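Local coordinates for protein DJ-1 homolog D (Arabidopsis thaliana, PDB 4OGG), which belongs to the DJ-1/PfpI family and holds two such family regions, related in sequence, in tandem along one chain, at residues D15-F28 with D208-L221. Residues are numbered along the deposited sequence; the frame is centred on the assembly and turned at random.
Sequences DYEVMVPFQALQAF and DYEVKVPFQSLQAL
Tyr16 lays one ring face against the aliphatic chain of Lys212, whose CG stands 3.5 Å from the centroid of the Tyr16 ring, nearly over its centre, a CH-pi contact. Lys212 reaches it with CG anti to the backbone N (chi1 -156°) and a bend at chi2, while its NZ runs on to a salt bridge with Glu174. The pseudo-equivalent pair, with the helices exchanged, repeats this: Met19 CG lies 3.6 Å from the centroid of the Tyr209 ring, with SD farther above the same ring as a Met-aromatic contact. Tyr209 OH donates a very short bond, 2.5 Å, to Asp15 OD1, the carboxylate and ring planes being 61° apart. Midway, Val20 CG2 meets Val213 CG2 at 4.2 Å. Ser217 OG donates a hydrogen bond of 2.7 Å to Val213 O from above its carbonyl plane, so Ala24 CB packs on an already bonded hydroxyl. The helix axes cross at -55°, joining the two DJ-1/PfpI halves of the chain; the pairing of Tyr16 with Tyr209, Val20 with Val213 and Ala24 with Ser217 is consistent with a pseudo-twofold relation. Asp15 OD2 and Asp208 OD2 approach to 4.2 Å; Asp15 OD2 bonds to His64 and Asp208 OD1 to His257, which would probably ease the repulsion between the carboxylates.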
loop_
_atom_site.group_PDB
_atom_site.type_symbol
_atom_site.label_atom_id
_atom_site.label_comp_id
_atom_site.label_asym_id
_atom_site.label_seq_id
_atom_site.Cartn_x
_atom_site.Cartn_y
_atom_site.Cartn_z
ATOM N N ASP C 15 -2.310 16.856 -1.225
ATOM C CA ASP C 15 -1.793 16.952 -2.590
ATOM C C ASP C 15 -2.561 17.884 -3.531
ATOM O O ASP C 15 -1.958 18.712 -4.210
ATOM C CB ASP C 15 -1.688 15.545 -3.205
ATOM C CG ASP C 15 -0.618 15.455 -4.286
ATOM O OD1 ASP C 15 0.154 16.425 -4.452
ATOM O OD2 ASP C 15 -0.536 14.410 -4.965
ATOM N N TYR C 16 -3.882 17.755 -3.592
ATOM C CA TYR C 16 -4.658 18.635 -4.465
ATOM C C TYR C 16 -4.590 20.085 -3.997
ATOM O O TYR C 16 -4.489 21.010 -4.804
ATOM C CB TYR C 16 -6.139 18.242 -4.486
ATOM C CG TYR C 16 -6.525 17.087 -5.386
ATOM C CD1 TYR C 16 -5.707 16.672 -6.435
ATOM C CD2 TYR C 16 -7.763 16.458 -5.228
ATOM C CE1 TYR C 16 -6.113 15.659 -7.308
ATOM C CE2 TYR C 16 -8.177 15.457 -6.092
ATOM C CZ TYR C 16 -7.354 15.062 -7.126
ATOM O OH TYR C 16 -7.783 14.078 -7.985
ATOM N N GLU C 17 -4.651 20.272 -2.684
ATOM C CA GLU C 17 -4.668 21.604 -2.104
ATOM C C GLU C 17 -3.410 22.438 -2.304
ATOM O O GLU C 17 -3.431 23.652 -2.108
ATOM C CB GLU C 17 -5.067 21.490 -0.635
ATOM C CG GLU C 17 -6.553 21.181 -0.514
ATOM C CD GLU C 17 -6.948 20.530 0.793
ATOM O OE1 GLU C 17 -6.427 20.933 1.848
ATOM O OE2 GLU C 17 -7.801 19.619 0.759
ATOM N N VAL C 18 -2.318 21.800 -2.704
ATOM C CA VAL C 18 -1.113 22.568 -2.988
ATOM C C VAL C 18 -0.943 22.675 -4.503
ATOM O O VAL C 18 -0.697 23.761 -5.040
ATOM C CB VAL C 18 0.171 21.936 -2.366
ATOM C CG1 VAL C 18 0.329 20.487 -2.805
ATOM C CG2 VAL C 18 1.403 22.757 -2.788
ATOM N N MET C 19 -1.114 21.559 -5.205
ATOM C CA MET C 19 -0.914 21.560 -6.647
ATOM C C MET C 19 -1.927 22.333 -7.482
ATOM O O MET C 19 -1.543 23.004 -8.435
ATOM C CB MET C 19 -0.809 20.125 -7.175
ATOM C CG MET C 19 -0.229 20.041 -8.580
ATOM S SD MET C 19 1.393 20.852 -8.722
ATOM C CE MET C 19 2.508 19.467 -8.418
ATOM N N VAL C 20 -3.211 22.246 -7.149
ATOM C CA VAL C 20 -4.207 22.964 -7.938
ATOM C C VAL C 20 -3.961 24.477 -7.898
ATOM O O VAL C 20 -3.851 25.112 -8.943
ATOM C CB VAL C 20 -5.649 22.631 -7.480
ATOM C CG1 VAL C 20 -6.653 23.454 -8.282
ATOM C CG2 VAL C 20 -5.927 21.147 -7.701
ATOM N N PRO C 21 -3.860 25.075 -6.699
ATOM C CA PRO C 21 -3.619 26.520 -6.697
ATOM C C PRO C 21 -2.247 26.877 -7.269
ATOM O O PRO C 21 -2.089 27.906 -7.927
ATOM C CB PRO C 21 -3.768 26.898 -5.221
ATOM C CG PRO C 21 -3.373 25.649 -4.505
ATOM C CD PRO C 21 -4.039 24.570 -5.327
ATOM N N PHE C 22 -1.262 26.013 -7.039
ATOM C CA PHE C 22 0.093 26.248 -7.547
ATOM C C PHE C 22 0.106 26.377 -9.066
ATOM O O PHE C 22 0.699 27.305 -9.618
ATOM C CB PHE C 22 1.031 25.102 -7.134
ATOM C CG PHE C 22 2.447 25.254 -7.639
ATOM C CD1 PHE C 22 3.222 26.353 -7.267
ATOM C CD2 PHE C 22 3.005 24.295 -8.481
ATOM C CE1 PHE C 22 4.532 26.496 -7.726
ATOM C CE2 PHE C 22 4.318 24.428 -8.948
ATOM C CZ PHE C 22 5.080 25.532 -8.568
ATOM N N GLN C 23 -0.549 25.446 -9.749
ATOM C CA GLN C 23 -0.564 25.476 -11.205
ATOM C C GLN C 23 -1.644 26.370 -11.804
ATOM O O GLN C 23 -1.428 26.996 -12.841
ATOM C CB GLN C 23 -0.683 24.050 -11.747
ATOM C CG GLN C 23 0.419 23.145 -11.224
ATOM C CD GLN C 23 0.450 21.804 -11.910
ATOM O OE1 GLN C 23 -0.524 21.051 -11.868
ATOM N NE2 GLN C 23 1.572 21.494 -12.551
ATOM N N ALA C 24 -2.800 26.441 -11.156
ATOM C CA ALA C 24 -3.878 27.281 -11.659
ATOM C C ALA C 24 -3.443 28.742 -11.628
ATOM O O ALA C 24 -3.565 29.456 -12.622
ATOM C CB ALA C 24 -5.135 27.095 -10.818
ATOM N N LEU C 25 -2.934 29.185 -10.483
ATOM C CA LEU C 25 -2.502 30.569 -10.351
ATOM C C LEU C 25 -1.429 30.906 -11.377
ATOM O O LEU C 25 -1.449 31.983 -11.976
ATOM C CB LEU C 25 -1.995 30.833 -8.932
ATOM C CG LEU C 25 -3.064 30.700 -7.841
ATOM C CD1 LEU C 25 -2.428 30.984 -6.495
ATOM C CD2 LEU C 25 -4.222 31.667 -8.094
ATOM N N GLN C 26 -0.492 29.987 -11.586
ATOM C CA GLN C 26 0.554 30.212 -12.573
ATOM C C GLN C 26 -0.069 30.319 -13.962
ATOM O O GLN C 26 0.314 31.175 -14.760
ATOM C CB GLN C 26 1.575 29.072 -12.539
ATOM C CG GLN C 26 2.550 29.180 -11.384
ATOM C CD GLN C 26 3.601 28.097 -11.411
ATOM O OE1 GLN C 26 3.349 26.959 -11.015
ATOM N NE2 GLN C 26 4.786 28.439 -11.890
ATOM N N ALA C 27 -1.039 29.458 -14.248
ATOM C CA ALA C 27 -1.692 29.483 -15.552
ATOM C C ALA C 27 -2.351 30.835 -15.793
ATOM O O ALA C 27 -2.479 31.277 -16.937
ATOM C CB ALA C 27 -2.732 28.374 -15.646
ATOM N N PHE C 28 -2.756 31.494 -14.710
ATOM C CA PHE C 28 -3.419 32.787 -14.806
ATOM C C PHE C 28 -2.461 33.970 -14.833
ATOM O O PHE C 28 -2.891 35.122 -14.761
ATOM C CB PHE C 28 -4.408 32.965 -13.654
ATOM C CG PHE C 28 -5.415 31.857 -13.540
ATOM C CD1 PHE C 28 -5.727 31.058 -14.637
ATOM C CD2 PHE C 28 -6.074 31.628 -12.337
ATOM C CE1 PHE C 28 -6.680 30.045 -14.537
ATOM C CE2 PHE C 28 -7.030 30.619 -12.230
ATOM C CZ PHE C 28 -7.332 29.827 -13.333
ATOM N N ASP C 208 -4.025 11.448 -11.653
ATOM C CA ASP C 208 -4.594 12.238 -10.558
ATOM C C ASP C 208 -4.548 13.761 -10.760
ATOM O O ASP C 208 -5.572 14.439 -10.655
ATOM C CB ASP C 208 -3.862 11.831 -9.270
ATOM C CG ASP C 208 -4.273 12.640 -8.058
ATOM O OD1 ASP C 208 -5.237 12.246 -7.356
ATOM O OD2 ASP C 208 -3.611 13.671 -7.803
ATOM N N TYR C 209 -3.368 14.304 -11.034
ATOM C CA TYR C 209 -3.238 15.744 -11.252
ATOM C C TYR C 209 -3.828 16.184 -12.586
ATOM O O TYR C 209 -4.480 17.221 -12.680
ATOM C CB TYR C 209 -1.772 16.178 -11.297
ATOM C CG TYR C 209 -1.002 16.261 -10.007
ATOM C CD1 TYR C 209 -1.626 16.519 -8.785
ATOM C CD2 TYR C 209 0.389 16.200 -10.035
ATOM C CE1 TYR C 209 -0.865 16.720 -7.623
ATOM C CE2 TYR C 209 1.142 16.401 -8.902
ATOM C CZ TYR C 209 0.522 16.661 -7.700
ATOM O OH TYR C 209 1.312 16.871 -6.597
ATOM N N GLU C 210 -3.566 15.393 -13.621
ATOM C CA GLU C 210 -3.988 15.728 -14.975
ATOM C C GLU C 210 -5.474 15.871 -15.220
ATOM O O GLU C 210 -5.883 16.496 -16.201
ATOM C CB GLU C 210 -3.341 14.745 -15.945
ATOM C CG GLU C 210 -1.830 14.793 -15.784
ATOM C CD GLU C 210 -1.095 13.753 -16.587
ATOM O OE1 GLU C 210 0.112 13.572 -16.324
ATOM O OE2 GLU C 210 -1.713 13.128 -17.473
ATOM N N VAL C 211 -6.291 15.301 -14.345
ATOM C CA VAL C 211 -7.725 15.479 -14.495
ATOM C C VAL C 211 -8.160 16.626 -13.579
ATOM O O VAL C 211 -8.805 17.573 -14.021
ATOM C CB VAL C 211 -8.532 14.200 -14.130
ATOM C CG1 VAL C 211 -8.187 13.726 -12.725
ATOM C CG2 VAL C 211 -10.033 14.489 -14.238
ATOM N N LYS C 212 -7.758 16.563 -12.312
ATOM C CA LYS C 212 -8.168 17.567 -11.338
ATOM C C LYS C 212 -7.675 18.987 -11.570
ATOM O O LYS C 212 -8.453 19.935 -11.467
ATOM C CB LYS C 212 -7.763 17.133 -9.925
ATOM C CG LYS C 212 -8.611 17.774 -8.822
ATOM C CD LYS C 212 -10.008 17.149 -8.771
ATOM C CE LYS C 212 -10.784 17.592 -7.534
ATOM N NZ LYS C 212 -12.113 16.917 -7.422
ATOM N N VAL C 213 -6.392 19.147 -11.871
ATOM C CA VAL C 213 -5.854 20.487 -12.066
ATOM C C VAL C 213 -6.493 21.250 -13.224
ATOM O O VAL C 213 -7.001 22.356 -13.030
ATOM C CB VAL C 213 -4.317 20.459 -12.223
ATOM C CG1 VAL C 213 -3.786 21.872 -12.443
ATOM C CG2 VAL C 213 -3.688 19.868 -10.963
ATOM N N PRO C 214 -6.481 20.683 -14.442
ATOM C CA PRO C 214 -7.105 21.435 -15.538
ATOM C C PRO C 214 -8.604 21.622 -15.300
ATOM O O PRO C 214 -9.162 22.688 -15.571
ATOM C CB PRO C 214 -6.821 20.566 -16.765
ATOM C CG PRO C 214 -5.537 19.855 -16.391
ATOM C CD PRO C 214 -5.801 19.478 -14.953
ATOM N N PHE C 215 -9.246 20.581 -14.780
ATOM C CA PHE C 215 -10.682 20.614 -14.521
ATOM C C PHE C 215 -11.057 21.755 -13.583
ATOM O O PHE C 215 -11.917 22.576 -13.903
ATOM C CB PHE C 215 -11.135 19.268 -13.936
ATOM C CG PHE C 215 -12.629 19.118 -13.825
ATOM C CD1 PHE C 215 -13.286 19.407 -12.634
ATOM C CD2 PHE C 215 -13.377 18.680 -14.912
ATOM C CE1 PHE C 215 -14.670 19.263 -12.523
ATOM C CE2 PHE C 215 -14.764 18.533 -14.814
ATOM C CZ PHE C 215 -15.409 18.825 -13.616
ATOM N N GLN C 216 -10.397 21.825 -12.434
ATOM C CA GLN C 216 -10.705 22.880 -11.483
ATOM C C GLN C 216 -10.161 24.245 -11.889
ATOM O O GLN C 216 -10.724 25.271 -11.513
ATOM C CB GLN C 216 -10.218 22.485 -10.089
ATOM C CG GLN C 216 -10.984 21.287 -9.554
ATOM C CD GLN C 216 -10.867 21.129 -8.061
ATOM O OE1 GLN C 216 -11.872 20.987 -7.362
ATOM N NE2 GLN C 216 -9.645 21.144 -7.559
ATOM N N SER C 217 -9.078 24.266 -12.660
ATOM C CA SER C 217 -8.518 25.539 -13.107
ATOM C C SER C 217 -9.538 26.224 -14.016
ATOM O O SER C 217 -9.802 27.423 -13.889
ATOM C CB SER C 217 -7.210 25.323 -13.877
ATOM O OG SER C 217 -6.159 24.913 -13.017
ATOM N N LEU C 218 -10.119 25.455 -14.930
ATOM C CA LEU C 218 -11.105 26.000 -15.857
ATOM C C LEU C 218 -12.393 26.397 -15.138
ATOM O O LEU C 218 -13.033 27.384 -15.504
ATOM C CB LEU C 218 -11.394 24.987 -16.973
ATOM C CG LEU C 218 -10.202 24.710 -17.893
ATOM C CD1 LEU C 218 -10.506 23.537 -18.816
ATOM C CD2 LEU C 218 -9.881 25.964 -18.698
ATOM N N GLN C 219 -12.776 25.635 -14.118
ATOM C CA GLN C 219 -13.976 25.965 -13.356
ATOM C C GLN C 219 -13.741 27.244 -12.558
ATOM O O GLN C 219 -14.670 28.018 -12.323
ATOM C CB GLN C 219 -14.333 24.848 -12.375
ATOM C CG GLN C 219 -14.888 23.585 -13.011
ATOM C CD GLN C 219 -15.239 22.544 -11.970
ATOM O OE1 GLN C 219 -14.415 22.203 -11.120
ATOM N NE2 GLN C 219 -16.465 22.031 -12.030
ATOM N N ALA C 220 -12.499 27.459 -12.130
ATOM C CA ALA C 220 -12.164 28.646 -11.345
ATOM C C ALA C 220 -12.346 29.926 -12.156
ATOM O O ALA C 220 -12.649 30.988 -11.603
ATOM C CB ALA C 220 -10.736 28.555 -10.839
ATOM N N LEU C 221 -12.150 29.817 -13.465
ATOM C CA LEU C 221 -12.295 30.955 -14.362
ATOM C C LEU C 221 -13.773 31.272 -14.567
ATOM O O LEU C 221 -14.127 32.383 -14.959
ATOM C CB LEU C 221 -11.636 30.651 -15.712
ATOM C CG LEU C 221 -10.110 30.519 -15.719
ATOM C CD1 LEU C 221 -9.647 29.890 -17.019
ATOM C CD2 LEU C 221 -9.478 31.888 -15.528
#